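Local coordinates for protein 6-aminohexanoate-cyclic-dimer hydrolase (Arthrobacter sp., PDB 3A2Q) that hydrolyses one amide bond of the cyclic dimer of 6-aminohexanoic acid, giving the linear dimer in the breakdown of nylon-6 by-products, at residues H265-F271 against L419-F424; A302-F308 against Y369-V373; E276-A280 against S443-I449; N296-P300 against W376-W381; R176-S180 against P387-R391. The protein carries 1 engineered substitution. All blocks are in the same frame, centred on the assembly; numbering follows the deposited sequence.

In an amidase-family enzyme, segments far apart in sequence are drawn together in layers around a mixed sheet, and these five contacts illustrate it. Contact 5 lies deepest: the side chain of I177 is about 6 Å from that of A174, the engineered position of the probable acyl-ester nucleophile, and about 6 Å from bound 6-aminohexanoic acid. Contacts 1 and 3 both adjoin it, centres 12 and 10 Å away; Q420 O lies 2.6 Å from T390 OG1, and C277 SG 3.5 Å from V389 O. Contact 1 leads outward to contact 2 through the D270 OD2–R306 NH1 salt bridge (2.8 Å). Contacts 2 and 4, centres 14 Å apart, share helix 356-378.

Contact 1 of 5, residues H265-F271 against L419-F424; sequences HNPVGDF and LQMLAF
A loop can present a single aromatic ring to a helix when its own polar groups hold its shape, and 265-271 does so against 419-424. N266–G269 form a type I turn (G269 N to N266 O 3.0 Å). The segments run in opposite directions, with CA distances of 8.5 Å for N266–F424 and 8.0 Å for F271–Q420. The hydrogen bonds that shape the loop lie within it. N266, chi1 t, accepts from V268 N at OD1 (3.0 Å), an Asx turn, while its ND2 donates to F271 O and to D270 OD1, each at 2.9 Å. F271, chi1 p, turns one ring face to Q420, whose CG sits 3.7 Å from the ring centroid and 5° off the normal, a CH-pi contact; A423 CB meets the ring edge at F271 CZ (3.7 Å). Farther along, F424, chi1 m, brings CZ to H265 O (3.5 Å) and to N266 CA (3.9 Å). At the margin L419 CD2 is 3.9 Å from D270 OD2, whose salt-bridge partner is R306. Hydrogen bonds thus shape the loop between strand 259-262 and helix 275-290, whereas dispersion and CH-pi contacts join it to helix 416-422 and the residues that follow it.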
# COMPACT_ATOMS: atom_id res chain seq x y z
N HIS A 265 -1.40 -4.78 -22.27
CA HIS A 265 -2.16 -6.01 -22.45
C HIS A 265 -1.71 -6.94 -21.33
O HIS A 265 -0.73 -6.64 -20.65
CB HIS A 265 -1.90 -6.65 -23.83
CG HIS A 265 -0.57 -7.33 -23.96
ND1 HIS A 265 0.61 -6.63 -24.09
CD2 HIS A 265 -0.24 -8.64 -23.99
CE1 HIS A 265 1.61 -7.49 -24.20
NE2 HIS A 265 1.12 -8.71 -24.14
N ASN A 266 -2.44 -8.02 -21.10
CA ASN A 266 -2.06 -8.97 -20.06
C ASN A 266 -1.15 -10.01 -20.70
O ASN A 266 -1.62 -10.89 -21.42
CB ASN A 266 -3.29 -9.65 -19.47
CG ASN A 266 -2.93 -10.80 -18.55
OD1 ASN A 266 -1.79 -10.91 -18.11
ND2 ASN A 266 -3.90 -11.65 -18.25
N PRO A 267 0.16 -9.93 -20.44
CA PRO A 267 1.14 -10.86 -21.01
C PRO A 267 0.95 -12.33 -20.66
O PRO A 267 1.47 -13.20 -21.35
CB PRO A 267 2.48 -10.32 -20.52
CG PRO A 267 2.13 -9.64 -19.25
CD PRO A 267 0.81 -8.98 -19.52
N VAL A 268 0.21 -12.59 -19.59
CA VAL A 268 -0.03 -13.97 -19.17
C VAL A 268 -1.09 -14.58 -20.08
O VAL A 268 -1.07 -15.79 -20.36
CB VAL A 268 -0.46 -14.03 -17.68
CG1 VAL A 268 -0.67 -15.48 -17.25
CG2 VAL A 268 0.63 -13.41 -16.81
N GLY A 269 -2.00 -13.74 -20.56
CA GLY A 269 -3.04 -14.20 -21.47
C GLY A 269 -4.19 -14.97 -20.84
O GLY A 269 -4.98 -15.60 -21.57
N ASP A 270 -4.31 -14.92 -19.51
CA ASP A 270 -5.37 -15.63 -18.83
C ASP A 270 -6.63 -14.80 -18.54
O ASP A 270 -7.58 -15.29 -17.92
CB ASP A 270 -4.83 -16.30 -17.55
CG ASP A 270 -4.23 -15.32 -16.55
OD1 ASP A 270 -3.77 -14.23 -16.94
OD2 ASP A 270 -4.22 -15.68 -15.36
N PHE A 271 -6.62 -13.55 -18.98
CA PHE A 271 -7.75 -12.65 -18.86
C PHE A 271 -7.41 -11.39 -19.66
O PHE A 271 -6.24 -11.10 -19.87
CB PHE A 271 -8.09 -12.31 -17.39
CG PHE A 271 -7.01 -11.58 -16.66
CD1 PHE A 271 -6.72 -10.25 -16.94
CD2 PHE A 271 -6.26 -12.24 -15.68
CE1 PHE A 271 -5.71 -9.58 -16.26
CE2 PHE A 271 -5.25 -11.58 -15.00
CZ PHE A 271 -4.97 -10.24 -15.29
N LEU A 419 -7.79 -11.96 -8.44
CA LEU A 419 -6.55 -12.07 -9.20
C LEU A 419 -6.32 -10.84 -10.08
O LEU A 419 -5.21 -10.31 -10.14
CB LEU A 419 -6.56 -13.33 -10.07
CG LEU A 419 -5.36 -13.54 -11.00
CD1 LEU A 419 -4.07 -13.56 -10.20
CD2 LEU A 419 -5.53 -14.85 -11.78
N GLN A 420 -7.37 -10.36 -10.74
CA GLN A 420 -7.22 -9.20 -11.62
C GLN A 420 -6.85 -7.90 -10.90
O GLN A 420 -6.37 -6.96 -11.53
CB GLN A 420 -8.48 -8.99 -12.46
CG GLN A 420 -8.64 -10.03 -13.56
CD GLN A 420 -9.54 -9.54 -14.70
OE1 GLN A 420 -10.62 -10.08 -14.92
NE2 GLN A 420 -9.08 -8.52 -15.42
N MET A 421 -7.08 -7.84 -9.60
CA MET A 421 -6.73 -6.65 -8.84
C MET A 421 -5.22 -6.60 -8.59
O MET A 421 -4.62 -5.52 -8.59
CB MET A 421 -7.43 -6.64 -7.49
CG MET A 421 -8.95 -6.62 -7.54
SD MET A 421 -9.58 -5.13 -8.29
CE MET A 421 -9.33 -3.94 -6.97
N LEU A 422 -4.60 -7.76 -8.39
CA LEU A 422 -3.17 -7.82 -8.08
C LEU A 422 -2.21 -8.42 -9.11
O LEU A 422 -1.00 -8.48 -8.85
CB LEU A 422 -2.99 -8.54 -6.73
CG LEU A 422 -3.61 -9.94 -6.58
CD1 LEU A 422 -2.87 -10.95 -7.43
CD2 LEU A 422 -3.56 -10.37 -5.11
N ALA A 423 -2.71 -8.84 -10.26
CA ALA A 423 -1.84 -9.45 -11.27
C ALA A 423 -0.69 -8.57 -11.76
O ALA A 423 0.39 -9.08 -12.05
CB ALA A 423 -2.68 -9.93 -12.46
N PHE A 424 -0.92 -7.26 -11.85
CA PHE A 424 0.13 -6.35 -12.31
C PHE A 424 0.96 -5.72 -11.18
O PHE A 424 1.89 -4.95 -11.43
CB PHE A 424 -0.48 -5.22 -13.16
CG PHE A 424 -0.79 -5.62 -14.58
CD1 PHE A 424 -0.87 -6.96 -14.96
CD2 PHE A 424 -1.04 -4.64 -15.54
CE1 PHE A 424 -1.20 -7.31 -16.27
CE2 PHE A 424 -1.37 -4.99 -16.85
CZ PHE A 424 -1.45 -6.33 -17.21

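Contact 2 of 5, residues A302-F308 against Y369-V373; sequences ALGDRSF and YAGKV
Two aromatic rings make the centre of this contact. F308 (chi1 p) and Y369 (chi1 t) lie with centroids 4.2 Å apart and planes at an oblique 31°, each over a face of the other; F308 CE2 approaches Y369 CZ to 3.4 Å. Beside them A302 CB fills the space against the helix, 4.1 Å from Y369 CE1 and 3.8 Å from both K372 CB and V373 CG2. The CA atoms of A302 and V373 are therefore only 5.4 Å apart, those of F308 and Y369 7.0 Å, so the segments pass in opposite directions. The arrangement exemplifies a connection laid along a later helix: 302-308 leads from strand 294-297 toward helix 308-331, beginning in a 3-10 segment, 302-304, and is packed against a single turn of helix 356-378. Helix 427-431 covers the same apolar cluster, its V430 touching both F308 and Y369. Further out, Y369 OH donates to A302 O at 2.8 Å, an acceptor that also takes D305 N (3.0 Å). D305 divides its carboxylate: OD1 receives S307 N (3.1 Å), an Asx turn, and S307 OG (2.5 Å), while OD2 forms a salt bridge with K372 NZ at 3.3 Å, weak as a hydrogen bond. On the opposite flank of A302 a water accepts from A302 N at 3.0 Å and donates to K372 O at 2.7 Å.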
# COMPACT_ATOMS: atom_id res chain seq x y z
N ALA A 302 9.40 -12.04 -18.33
CA ALA A 302 9.05 -12.78 -17.12
C ALA A 302 7.61 -12.48 -16.72
O ALA A 302 6.96 -13.30 -16.07
CB ALA A 302 9.99 -12.41 -15.99
N LEU A 303 7.11 -11.31 -17.09
CA LEU A 303 5.75 -10.94 -16.74
C LEU A 303 4.71 -11.82 -17.44
O LEU A 303 3.54 -11.83 -17.06
CB LEU A 303 5.48 -9.45 -17.06
CG LEU A 303 6.28 -8.45 -16.21
CD1 LEU A 303 5.79 -7.04 -16.47
CD2 LEU A 303 6.13 -8.78 -14.73
N GLY A 304 5.15 -12.58 -18.45
CA GLY A 304 4.24 -13.46 -19.16
C GLY A 304 4.04 -14.76 -18.41
O GLY A 304 3.27 -15.63 -18.83
N ASP A 305 4.71 -14.88 -17.27
CA ASP A 305 4.63 -16.09 -16.45
C ASP A 305 4.22 -15.75 -15.02
O ASP A 305 4.74 -14.81 -14.41
CB ASP A 305 6.01 -16.79 -16.47
CG ASP A 305 6.10 -17.95 -15.51
OD1 ASP A 305 5.18 -18.80 -15.48
OD2 ASP A 305 7.11 -18.03 -14.77
N ARG A 306 3.24 -16.48 -14.50
CA ARG A 306 2.81 -16.24 -13.13
C ARG A 306 2.85 -17.56 -12.36
O ARG A 306 2.15 -17.73 -11.36
CB ARG A 306 1.40 -15.64 -13.09
CG ARG A 306 1.19 -14.74 -11.87
CD ARG A 306 -0.24 -14.26 -11.72
NE ARG A 306 -0.70 -13.51 -12.89
CZ ARG A 306 -1.65 -13.93 -13.72
NH1 ARG A 306 -2.24 -15.10 -13.52
NH2 ARG A 306 -2.01 -13.18 -14.75
N SER A 307 3.69 -18.48 -12.83
CA SER A 307 3.85 -19.78 -12.18
C SER A 307 4.26 -19.63 -10.72
O SER A 307 3.87 -20.42 -9.86
CB SER A 307 4.91 -20.61 -12.91
OG SER A 307 4.51 -20.90 -14.23
N PHE A 308 5.04 -18.59 -10.46
CA PHE A 308 5.54 -18.31 -9.11
C PHE A 308 4.43 -18.11 -8.08
O PHE A 308 4.64 -18.36 -6.89
CB PHE A 308 6.41 -17.06 -9.15
CG PHE A 308 5.63 -15.78 -9.35
CD1 PHE A 308 5.05 -15.13 -8.27
CD2 PHE A 308 5.46 -15.25 -10.62
CE1 PHE A 308 4.30 -13.96 -8.45
CE2 PHE A 308 4.72 -14.08 -10.82
CZ PHE A 308 4.14 -13.44 -9.73
N TYR A 369 12.50 -16.07 -9.85
CA TYR A 369 11.61 -15.23 -10.64
C TYR A 369 12.07 -13.78 -10.57
O TYR A 369 12.10 -13.08 -11.58
CB TYR A 369 10.18 -15.35 -10.12
CG TYR A 369 9.19 -14.60 -10.99
CD1 TYR A 369 8.83 -15.10 -12.24
CD2 TYR A 369 8.66 -13.39 -10.57
CE1 TYR A 369 7.95 -14.39 -13.07
CE2 TYR A 369 7.78 -12.67 -11.38
CZ TYR A 369 7.43 -13.17 -12.63
OH TYR A 369 6.56 -12.45 -13.42
N ALA A 370 12.44 -13.34 -9.37
CA ALA A 370 12.92 -11.97 -9.19
C ALA A 370 14.05 -11.71 -10.18
O ALA A 370 14.10 -10.66 -10.82
CB ALA A 370 13.43 -11.79 -7.76
N GLY A 371 14.96 -12.67 -10.30
CA GLY A 371 16.07 -12.51 -11.22
C GLY A 371 15.61 -12.34 -12.66
O GLY A 371 16.11 -11.47 -13.37
N LYS A 372 14.66 -13.16 -13.09
CA LYS A 372 14.16 -13.07 -14.46
C LYS A 372 13.58 -11.69 -14.72
O LYS A 372 13.81 -11.10 -15.77
CB LYS A 372 13.10 -14.14 -14.73
CG LYS A 372 13.60 -15.58 -14.63
CD LYS A 372 12.62 -16.57 -15.26
CE LYS A 372 11.23 -16.46 -14.66
NZ LYS A 372 10.23 -17.28 -15.41
N VAL A 373 12.83 -11.17 -13.75
CA VAL A 373 12.23 -9.86 -13.89
C VAL A 373 13.28 -8.75 -13.96
O VAL A 373 13.27 -7.94 -14.89
CB VAL A 373 11.29 -9.54 -12.70
CG1 VAL A 373 10.85 -8.09 -12.80
CG2 VAL A 373 10.08 -10.47 -12.71
O HOH W 1 12.11 -10.75 -17.79

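Contact 3 of 5, residues E276-A280 against S443-I449; sequences ECAAA and SSDGMPI
One carboxylate gripping one residue twice is an economical way to tie a helix to a turn. E276, with chi1 m and chi2 t, reaches from helix 275-290 so that OE1 accepts S444 N at 3.0 Å; with S444 at chi1 p, S444 OG meets E276 OE2 and donates to it at 2.8 Å. OE1 is also bound by Q392, and it passes 3.2 Å from S443 CA. Within 443-449, S443 OG receives M447 N (2.8 Å) and donates to D445 OD1 in a very short 2.5 Å bond, bracing the turn from inside. Next to these bonds comes the packing. I449, chi1 m and chi2 t, faces the helical turn from E276 to A280: CD1 is 3.8 Å from E276 CB, and CG2 is 3.7 Å from A280 CB and 3.9 Å from C277 CA. Two successive helix residues make the closest backbone approaches, E276–S443 and C277–I449, both 6.3 Å between CA atoms. S443 to G446 is a type I turn, with S443 N donating to M447 O (2.7 Å), G446 N to S443 O (3.1 Å), and positive phi at G446: a type I turn with a G1 bulge, closing the beta-hairpin of strands 435-442 and 448-455, against whose turn and I449 helix 275-290 packs.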
# COMPACT_ATOMS: atom_id res chain seq x y z
N GLU A 276 -10.01 0.48 -20.42
CA GLU A 276 -9.85 1.79 -19.79
C GLU A 276 -8.58 1.83 -18.96
O GLU A 276 -7.92 2.86 -18.90
CB GLU A 276 -11.07 2.15 -18.94
CG GLU A 276 -12.37 2.12 -19.75
CD GLU A 276 -13.52 2.85 -19.08
OE1 GLU A 276 -13.55 2.92 -17.84
OE2 GLU A 276 -14.41 3.34 -19.81
N CYS A 277 -8.24 0.71 -18.32
CA CYS A 277 -7.01 0.65 -17.54
C CYS A 277 -5.83 0.76 -18.51
O CYS A 277 -4.87 1.49 -18.25
CB CYS A 277 -6.92 -0.67 -16.77
SG CYS A 277 -8.05 -0.77 -15.39
N ALA A 278 -5.91 0.05 -19.62
CA ALA A 278 -4.85 0.07 -20.62
C ALA A 278 -4.68 1.46 -21.22
O ALA A 278 -3.55 1.92 -21.42
CB ALA A 278 -5.14 -0.94 -21.72
N ALA A 279 -5.79 2.14 -21.49
CA ALA A 279 -5.74 3.47 -22.09
C ALA A 279 -5.10 4.51 -21.17
O ALA A 279 -4.46 5.44 -21.65
CB ALA A 279 -7.15 3.91 -22.48
N ALA A 280 -5.27 4.35 -19.86
CA ALA A 280 -4.69 5.28 -18.89
C ALA A 280 -3.18 5.15 -18.95
O ALA A 280 -2.46 6.15 -18.95
CB ALA A 280 -5.19 4.96 -17.48
N SER A 443 -12.21 6.12 -14.83
CA SER A 443 -13.05 5.25 -15.65
C SER A 443 -14.19 6.08 -16.23
O SER A 443 -14.44 7.19 -15.77
CB SER A 443 -13.65 4.14 -14.80
OG SER A 443 -14.63 4.68 -13.94
N SER A 444 -14.88 5.54 -17.22
CA SER A 444 -15.98 6.26 -17.84
C SER A 444 -17.13 6.46 -16.84
O SER A 444 -18.00 7.30 -17.06
CB SER A 444 -16.47 5.54 -19.10
OG SER A 444 -16.88 4.21 -18.82
N ASP A 445 -17.14 5.69 -15.76
CA ASP A 445 -18.20 5.87 -14.78
C ASP A 445 -17.71 6.53 -13.49
O ASP A 445 -18.25 6.32 -12.41
CB ASP A 445 -18.95 4.55 -14.50
CG ASP A 445 -18.11 3.50 -13.80
OD1 ASP A 445 -16.87 3.63 -13.76
OD2 ASP A 445 -18.72 2.53 -13.30
N GLY A 446 -16.65 7.35 -13.64
CA GLY A 446 -16.10 8.12 -12.54
C GLY A 446 -15.24 7.50 -11.45
O GLY A 446 -15.07 8.12 -10.40
N MET A 447 -14.70 6.31 -11.69
CA MET A 447 -13.86 5.65 -10.70
C MET A 447 -12.38 5.83 -11.05
O MET A 447 -11.99 5.69 -12.21
CB MET A 447 -14.19 4.15 -10.64
CG MET A 447 -15.62 3.83 -10.21
SD MET A 447 -16.04 4.60 -8.64
CE MET A 447 -15.08 3.61 -7.50
N PRO A 448 -11.54 6.14 -10.05
CA PRO A 448 -10.10 6.33 -10.30
C PRO A 448 -9.40 5.10 -10.89
O PRO A 448 -9.72 3.96 -10.55
CB PRO A 448 -9.56 6.70 -8.92
CG PRO A 448 -10.74 7.34 -8.24
CD PRO A 448 -11.88 6.45 -8.65
N ILE A 449 -8.45 5.36 -11.79
CA ILE A 449 -7.65 4.32 -12.43
C ILE A 449 -6.19 4.74 -12.26
O ILE A 449 -5.78 5.80 -12.72
CB ILE A 449 -7.96 4.20 -13.95
CG1 ILE A 449 -9.37 3.66 -14.17
CG2 ILE A 449 -6.93 3.30 -14.64
CD1 ILE A 449 -9.75 3.49 -15.64

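Contact 4 of 5, residues N296-P300 against W376-W381; sequences NDAYP and WWEAGW
A proline can pack its ring on the face of an indole through CH-pi contact, and here P300 does so on W376; these two and W381 bury the most surface. W376, with chi1 t, turns one face of its indole to the chain at 299-300: P300 CD stands 3.9 Å from the centroid of the five-membered ring, 18° off its normal, the CH-pi contact, and P300 CG is 3.5 Å from W376 CD2. Y299 C rests over the same face, 3.4 Å from W376 NE1. The backbones come closest here, with CA atoms of P300 and W376 5.3 Å apart. P300 has a second neighbour in W377, whose CZ3 lies 3.6 Å from P300 CG. W381, chi1 m, reaches the strand end of the segment, its CH2 3.4 Å from A298 CB and its CZ3 4.0 Å from N296 ND2; R259 adds a cation-pi contact to this indole. A298 CB also approaches W376 CZ2 at 4.2 Å, so one methyl touches two tryptophans. The chain leaves the helix toward W381 through a Schellman motif at G380, which has positive phi and whose N bonds W377 O at 3.0 Å. Sheet-edge strand 294-297 and the end of helix 356-378 thus meet in a multi-helix beta-alpha-beta crossover that passes over strand 259-262 to reach the parallel strand 383-387.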
# COMPACT_ATOMS: atom_id res chain seq x y z
N ASN A 296 8.73 2.91 -25.69
CA ASN A 296 8.50 1.80 -26.61
C ASN A 296 7.57 0.75 -26.00
O ASN A 296 7.45 0.65 -24.79
CB ASN A 296 9.83 1.11 -26.92
CG ASN A 296 10.86 2.06 -27.49
OD1 ASN A 296 10.79 2.42 -28.66
ND2 ASN A 296 11.81 2.48 -26.66
N ASP A 297 6.91 -0.03 -26.86
CA ASP A 297 6.05 -1.09 -26.37
C ASP A 297 6.98 -2.26 -26.05
O ASP A 297 7.45 -2.96 -26.95
CB ASP A 297 5.01 -1.50 -27.41
CG ASP A 297 3.90 -0.47 -27.57
OD1 ASP A 297 3.85 0.47 -26.75
OD2 ASP A 297 3.09 -0.61 -28.50
N ALA A 298 7.27 -2.44 -24.77
CA ALA A 298 8.16 -3.50 -24.34
C ALA A 298 7.94 -3.78 -22.87
O ALA A 298 7.46 -2.92 -22.13
CB ALA A 298 9.60 -3.09 -24.58
N TYR A 299 8.31 -4.98 -22.44
CA TYR A 299 8.12 -5.37 -21.06
C TYR A 299 8.94 -6.61 -20.75
O TYR A 299 9.34 -7.35 -21.65
CB TYR A 299 6.64 -5.64 -20.81
CG TYR A 299 6.09 -6.78 -21.64
CD1 TYR A 299 6.10 -8.09 -21.16
CD2 TYR A 299 5.56 -6.55 -22.91
CE1 TYR A 299 5.59 -9.14 -21.91
CE2 TYR A 299 5.04 -7.60 -23.67
CZ TYR A 299 5.06 -8.89 -23.17
OH TYR A 299 4.53 -9.91 -23.92
N PRO A 300 9.23 -6.85 -19.46
CA PRO A 300 10.01 -8.03 -19.06
C PRO A 300 9.25 -9.29 -19.46
O PRO A 300 8.10 -9.46 -19.08
CB PRO A 300 10.12 -7.88 -17.54
CG PRO A 300 9.95 -6.40 -17.30
CD PRO A 300 8.89 -6.01 -18.29
N TRP A 376 15.53 -7.47 -17.11
CA TRP A 376 15.02 -6.55 -18.13
C TRP A 376 15.66 -5.17 -17.94
O TRP A 376 16.00 -4.49 -18.91
CB TRP A 376 13.49 -6.42 -18.01
CG TRP A 376 12.84 -5.65 -19.13
CD1 TRP A 376 12.72 -6.04 -20.44
CD2 TRP A 376 12.17 -4.39 -19.03
NE1 TRP A 376 12.01 -5.10 -21.15
CE2 TRP A 376 11.67 -4.07 -20.31
CE3 TRP A 376 11.95 -3.50 -17.97
CZ2 TRP A 376 10.95 -2.90 -20.57
CZ3 TRP A 376 11.24 -2.33 -18.23
CH2 TRP A 376 10.75 -2.04 -19.52
N TRP A 377 15.81 -4.77 -16.68
CA TRP A 377 16.42 -3.48 -16.35
C TRP A 377 17.92 -3.58 -16.58
O TRP A 377 18.57 -2.62 -17.01
CB TRP A 377 16.12 -3.11 -14.90
CG TRP A 377 14.75 -2.51 -14.70
CD1 TRP A 377 14.45 -1.18 -14.61
CD2 TRP A 377 13.50 -3.21 -14.62
NE1 TRP A 377 13.09 -1.01 -14.48
CE2 TRP A 377 12.48 -2.24 -14.48
CE3 TRP A 377 13.14 -4.57 -14.65
CZ2 TRP A 377 11.13 -2.58 -14.37
CZ3 TRP A 377 11.80 -4.91 -14.54
CH2 TRP A 377 10.81 -3.91 -14.40
N GLU A 378 18.47 -4.75 -16.29
CA GLU A 378 19.88 -5.04 -16.47
C GLU A 378 20.25 -4.83 -17.94
O GLU A 378 21.33 -4.32 -18.26
CB GLU A 378 20.16 -6.50 -16.09
CG GLU A 378 21.60 -6.94 -16.23
CD GLU A 378 22.42 -6.60 -15.01
OE1 GLU A 378 22.38 -5.43 -14.58
OE2 GLU A 378 23.10 -7.51 -14.48
N ALA A 379 19.35 -5.23 -18.82
CA ALA A 379 19.56 -5.12 -20.27
C ALA A 379 19.49 -3.70 -20.82
O ALA A 379 19.64 -3.50 -22.02
CB ALA A 379 18.56 -6.01 -21.00
N GLY A 380 19.26 -2.71 -19.96
CA GLY A 380 19.21 -1.34 -20.44
C GLY A 380 17.94 -0.54 -20.22
O GLY A 380 17.96 0.68 -20.36
N TRP A 381 16.85 -1.21 -19.89
CA TRP A 381 15.60 -0.49 -19.66
C TRP A 381 15.63 0.19 -18.29
O TRP A 381 16.17 -0.36 -17.33
CB TRP A 381 14.41 -1.44 -19.75
CG TRP A 381 14.29 -2.07 -21.09
CD1 TRP A 381 14.86 -3.24 -21.50
CD2 TRP A 381 13.56 -1.56 -22.21
NE1 TRP A 381 14.53 -3.49 -22.81
CE2 TRP A 381 13.74 -2.47 -23.27
CE3 TRP A 381 12.78 -0.41 -22.42
CZ2 TRP A 381 13.15 -2.28 -24.53
CZ3 TRP A 381 12.20 -0.22 -23.67
CH2 TRP A 381 12.39 -1.15 -24.71

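Contact 5 of 5, residues R176-S180 against P387-R391; sequences RIPAS and PTVTR
T388, chi1 m, overlaps the first turn of helix 176-182: its CG2 lies 3.5 Å from R176 O and 3.9 Å from R176 CB, and its CB is 3.7 Å from S180 CB. Contact with two residues four apart puts the threonine against a single face of the helix, where S180 N bonds R176 O at 2.9 Å. V389, also chi1 m, extends the overlap, with CG2 3.7 Å from S180 OG and CG1 4.2 Å from I177 CG2. The CA distances, 6.3 Å for S180–T388 and 6.6 Å for I177–V389, describe a close, wholly buried approach between a helix and the irregular chain just after strand 383-387. In the amidase fold this helix follows the nucleophile: A174, engineered here, stands at the position of the probable acyl-ester intermediate, and the side chain of I177 is about 6 Å from its side chain and about 8 Å from that of S150, a probable charge-relay residue. The polar groups find partners beyond the two segments. R176 starts toward T388 but its guanidinium leads away to a salt bridge with D170, a residue of the ligand pocket; S180 OG bonds G450 N, and T388 OG1 bonds S437 OG.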
# COMPACT_ATOMS: atom_id res chain seq x y z
N ARG A 176 -0.34 -0.11 -3.44
CA ARG A 176 -0.60 0.34 -4.80
C ARG A 176 -2.04 0.13 -5.24
O ARG A 176 -2.62 1.00 -5.89
CB ARG A 176 0.36 -0.35 -5.77
CG ARG A 176 1.82 0.09 -5.60
CD ARG A 176 2.76 -0.92 -6.28
NE ARG A 176 2.83 -2.15 -5.50
CZ ARG A 176 3.23 -3.32 -5.98
NH1 ARG A 176 3.59 -3.44 -7.26
NH2 ARG A 176 3.26 -4.39 -5.19
N ILE A 177 -2.63 -1.00 -4.89
CA ILE A 177 -4.01 -1.28 -5.29
C ILE A 177 -4.99 -0.27 -4.68
O ILE A 177 -5.76 0.36 -5.41
CB ILE A 177 -4.41 -2.74 -4.92
CG1 ILE A 177 -3.58 -3.71 -5.76
CG2 ILE A 177 -5.90 -2.97 -5.19
CD1 ILE A 177 -3.64 -5.16 -5.34
N PRO A 178 -4.97 -0.09 -3.35
CA PRO A 178 -5.89 0.89 -2.75
C PRO A 178 -5.66 2.30 -3.31
O PRO A 178 -6.59 3.09 -3.41
CB PRO A 178 -5.59 0.80 -1.26
CG PRO A 178 -5.09 -0.60 -1.10
CD PRO A 178 -4.23 -0.81 -2.31
N ALA A 179 -4.41 2.61 -3.64
CA ALA A 179 -4.08 3.93 -4.19
C ALA A 179 -4.73 4.08 -5.56
O ALA A 179 -5.33 5.10 -5.86
CB ALA A 179 -2.55 4.10 -4.31
N SER A 180 -4.61 3.05 -6.39
CA SER A 180 -5.20 3.07 -7.73
C SER A 180 -6.72 3.23 -7.63
O SER A 180 -7.32 4.09 -8.28
CB SER A 180 -4.87 1.77 -8.47
OG SER A 180 -5.52 1.71 -9.73
N PRO A 387 -0.69 -0.40 -16.21
CA PRO A 387 -1.81 -0.08 -15.31
C PRO A 387 -1.53 -0.66 -13.93
O PRO A 387 -0.87 -1.69 -13.83
CB PRO A 387 -3.01 -0.76 -15.98
CG PRO A 387 -2.61 -0.84 -17.43
CD PRO A 387 -1.14 -1.17 -17.38
N THR A 388 -2.01 -0.01 -12.87
CA THR A 388 -1.78 -0.55 -11.54
C THR A 388 -2.68 -1.78 -11.36
O THR A 388 -2.22 -2.82 -10.89
CB THR A 388 -2.08 0.48 -10.45
OG1 THR A 388 -1.30 1.65 -10.67
CG2 THR A 388 -1.74 -0.08 -9.06
N VAL A 389 -3.95 -1.65 -11.74
CA VAL A 389 -4.89 -2.77 -11.64
C VAL A 389 -5.36 -3.13 -13.05
O VAL A 389 -5.21 -2.33 -13.98
CB VAL A 389 -6.09 -2.45 -10.73
CG1 VAL A 389 -5.60 -2.13 -9.33
CG2 VAL A 389 -6.90 -1.30 -11.30
N THR A 390 -5.92 -4.33 -13.22
CA THR A 390 -6.33 -4.78 -14.55
C THR A 390 -7.82 -4.84 -14.84
O THR A 390 -8.22 -5.27 -15.92
CB THR A 390 -5.75 -6.17 -14.85
OG1 THR A 390 -6.51 -7.16 -14.13
CG2 THR A 390 -4.30 -6.25 -14.41
N ARG A 391 -8.63 -4.40 -13.88
CA ARG A 391 -10.08 -4.42 -14.03
C ARG A 391 -10.74 -3.20 -13.41
O ARG A 391 -10.11 -2.43 -12.70
CB ARG A 391 -10.65 -5.66 -13.34
CG ARG A 391 -10.27 -5.72 -11.86
CD ARG A 391 -11.15 -6.69 -11.08
NE ARG A 391 -12.54 -6.24 -11.05
CZ ARG A 391 -13.54 -6.96 -10.56
NH1 ARG A 391 -13.31 -8.16 -10.06
NH2 ARG A 391 -14.78 -6.47 -10.57